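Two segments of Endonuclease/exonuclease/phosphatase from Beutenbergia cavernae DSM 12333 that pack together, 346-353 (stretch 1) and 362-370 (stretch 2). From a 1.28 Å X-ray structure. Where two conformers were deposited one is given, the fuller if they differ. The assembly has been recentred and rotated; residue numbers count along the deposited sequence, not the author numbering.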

# COMPACT_ATOMS: atom_id res chain seq x y z
N GLY A 346 -3.15 11.50 -17.62
CA GLY A 346 -3.37 11.25 -16.21
C GLY A 346 -2.38 10.30 -15.57
O GLY A 346 -2.68 9.69 -14.55
N LEU A 347 -1.19 10.20 -16.17
CA LEU A 347 -0.18 9.22 -15.74
C LEU A 347 1.05 9.84 -15.08
O LEU A 347 2.00 9.13 -14.77
CB LEU A 347 0.28 8.38 -16.93
CG LEU A 347 -0.83 7.55 -17.58
CD1 LEU A 347 -0.29 6.82 -18.80
CD2 LEU A 347 -1.40 6.57 -16.59
N ASP A 348 1.03 11.14 -14.84
CA ASP A 348 2.23 11.81 -14.35
C ASP A 348 2.17 12.18 -12.88
O ASP A 348 3.11 12.77 -12.35
CB ASP A 348 2.51 13.04 -15.20
CG ASP A 348 2.85 12.68 -16.62
OD1 ASP A 348 3.92 12.07 -16.81
OD2 ASP A 348 2.05 12.96 -17.53
N GLY A 349 1.08 11.82 -12.22
CA GLY A 349 0.89 12.15 -10.82
C GLY A 349 -0.54 12.57 -10.55
O GLY A 349 -1.45 12.25 -11.33
N TRP A 350 -0.75 13.30 -9.47
CA TRP A 350 -2.10 13.63 -9.06
C TRP A 350 -2.10 14.66 -7.94
O TRP A 350 -1.07 14.94 -7.31
CB TRP A 350 -2.84 12.38 -8.55
CG TRP A 350 -2.09 11.64 -7.48
CD1 TRP A 350 -2.01 11.96 -6.16
CD2 TRP A 350 -1.28 10.47 -7.66
NE1 TRP A 350 -1.21 11.05 -5.49
CE2 TRP A 350 -0.75 10.13 -6.39
CE3 TRP A 350 -0.97 9.66 -8.76
CZ2 TRP A 350 0.08 9.02 -6.20
CZ3 TRP A 350 -0.14 8.57 -8.57
CH2 TRP A 350 0.38 8.26 -7.30
N ALA A 351 -3.29 15.21 -7.71
CA ALA A 351 -3.58 16.03 -6.55
C ALA A 351 -4.80 15.43 -5.85
O ALA A 351 -5.80 15.13 -6.50
CB ALA A 351 -3.86 17.45 -6.97
N GLN A 352 -4.70 15.26 -4.54
CA GLN A 352 -5.82 14.78 -3.73
C GLN A 352 -6.19 15.85 -2.72
O GLN A 352 -5.36 16.27 -1.91
CB GLN A 352 -5.46 13.49 -3.00
CG GLN A 352 -5.23 12.29 -3.91
CD GLN A 352 -4.87 11.04 -3.13
OE1 GLN A 352 -4.16 11.10 -2.13
NE2 GLN A 352 -5.35 9.89 -3.60
N LEU A 353 -7.44 16.30 -2.79
CA LEU A 353 -7.96 17.32 -1.89
C LEU A 353 -8.90 16.64 -0.90
O LEU A 353 -9.76 15.84 -1.29
CB LEU A 353 -8.72 18.38 -2.69
CG LEU A 353 -9.43 19.47 -1.88
CD1 LEU A 353 -8.42 20.40 -1.23
CD2 LEU A 353 -10.39 20.24 -2.79
N ARG A 362 -6.89 19.84 3.13
CA ARG A 362 -5.60 19.20 2.90
C ARG A 362 -5.43 18.95 1.41
O ARG A 362 -6.35 18.45 0.75
CB ARG A 362 -5.50 17.86 3.65
CG ARG A 362 -4.18 17.12 3.41
CD ARG A 362 -4.16 15.77 4.10
NE ARG A 362 -5.19 14.89 3.56
CZ ARG A 362 -5.63 13.79 4.17
NH1 ARG A 362 -5.13 13.43 5.34
NH2 ARG A 362 -6.58 13.05 3.61
N LEU A 363 -4.26 19.30 0.89
CA LEU A 363 -3.92 19.03 -0.50
C LEU A 363 -2.63 18.23 -0.53
O LEU A 363 -1.60 18.68 -0.02
CB LEU A 363 -3.75 20.35 -1.24
CG LEU A 363 -3.77 20.45 -2.76
CD1 LEU A 363 -4.88 19.60 -3.34
CD2 LEU A 363 -3.96 21.90 -3.17
N SER A 364 -2.70 17.02 -1.09
CA SER A 364 -1.53 16.17 -1.28
C SER A 364 -1.23 16.11 -2.78
O SER A 364 -2.08 15.70 -3.57
CB SER A 364 -1.80 14.76 -0.74
OG SER A 364 -0.74 13.88 -1.08
N VAL A 365 -0.03 16.53 -3.16
CA VAL A 365 0.32 16.66 -4.56
C VAL A 365 1.54 15.80 -4.83
O VAL A 365 2.55 15.88 -4.13
CB VAL A 365 0.61 18.13 -4.93
CG1 VAL A 365 0.93 18.25 -6.41
CG2 VAL A 365 -0.57 18.98 -4.58
N CYS A 366 1.43 15.00 -5.88
CA CYS A 366 2.45 14.01 -6.16
C CYS A 366 2.87 14.02 -7.62
O CYS A 366 2.04 13.85 -8.51
CB CYS A 366 1.93 12.63 -5.79
SG CYS A 366 2.96 11.31 -6.39
N LYS A 367 4.17 14.23 -7.85
CA LYS A 367 4.76 14.03 -9.16
C LYS A 367 5.18 12.57 -9.24
O LYS A 367 6.08 12.13 -8.51
CB LYS A 367 5.97 14.94 -9.37
CG LYS A 367 6.72 14.63 -10.67
CD LYS A 367 7.95 15.50 -10.85
CE LYS A 367 8.77 15.05 -12.04
NZ LYS A 367 10.02 15.85 -12.20
N ASN A 368 4.53 11.80 -10.10
CA ASN A 368 4.81 10.38 -10.20
C ASN A 368 5.55 10.08 -11.48
O ASN A 368 5.04 9.42 -12.39
CB ASN A 368 3.53 9.55 -10.08
CG ASN A 368 3.81 8.13 -9.66
OD1 ASN A 368 4.68 7.88 -8.83
ND2 ASN A 368 3.09 7.19 -10.26
N ARG A 369 6.77 10.59 -11.55
CA ARG A 369 7.54 10.63 -12.78
C ARG A 369 9.00 10.65 -12.39
O ARG A 369 9.40 11.38 -11.48
CB ARG A 369 7.14 11.90 -13.52
CG ARG A 369 7.72 12.15 -14.88
CD ARG A 369 7.05 13.39 -15.46
NE ARG A 369 7.73 13.89 -16.64
CZ ARG A 369 7.25 13.83 -17.87
NH1 ARG A 369 6.06 13.27 -18.09
NH2 ARG A 369 7.94 14.32 -18.89
N GLY A 370 9.80 9.82 -13.07
CA GLY A 370 11.23 9.79 -12.84
C GLY A 370 11.63 8.87 -11.70
O GLY A 370 10.84 8.60 -10.80
O HOH W 1 0.81 7.54 -12.05
O HOH W 2 5.22 10.04 -15.63
O HOH W 3 -1.46 11.55 -2.55
O HOH W 4 -5.83 15.06 0.70

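Strands 349-353 and 362-367 run antiparallel, their directions 174° apart. Backbone hydrogen bonds join them in reciprocal pairs: Trp350 N to Cys366 O (3.0 Å) and Cys366 N to Trp350 O (2.9 Å), then Gln352 N to Ser364 O (2.8 Å) and Ser364 N to Gln352 O (2.9 Å). Asn368 N extends the ladder by donating to Asp348 O (2.8 Å).

Gly349 has the opposite backbone hard against it: its CA lies 3.1 Å from Cys366 O, where a CB would clash with that same oxygen. Its backbone angles (139/-158) by themselves also call for glycine.

Trp350, Gln352, Ser364 and Cys366 share one face of the sheet. With chi1 at p (53°) and chi2 at 79°, the indole of Trp350 offers a face to Cys366. The backbone puts Cys366 CB 3.8 Å from the centroid of the five-membered ring of Trp350, and chi1 at t carries Cys366 SG over the six-membered ring, 4.1 Å from its centroid. A small, polarizable thiol suits this site, since both CH-pi and sulfur-aromatic contacts form over the flat ring. The indole still has a polar NE1, and water 3 accepts a hydrogen bond from it (NE1 to water O, 3.0 Å) while donating to Gln352 OE1 and Ser364 OG, each 2.8 Å from the water O. The extended chi2 of Gln352 (t) carries its amide out to this water, whereas the short Ser364 reaches it with chi1 at t.

On the other face, Ala351, Leu353, Leu363 and Val365 make apolar contacts. Leu363 (t, p) places CD1 4.1 Å from Leu353 CB and 4.3 Å from Ala351 CB; the small methyl of Ala351 also lies 4.3 Å from Val365 CG2.

Beyond the strands, Arg369 extends through three t angles so that NH1 meets Asp348 OD1 at 2.8 Å, a salt bridge at the guanidinium edge, where its N-H groups point.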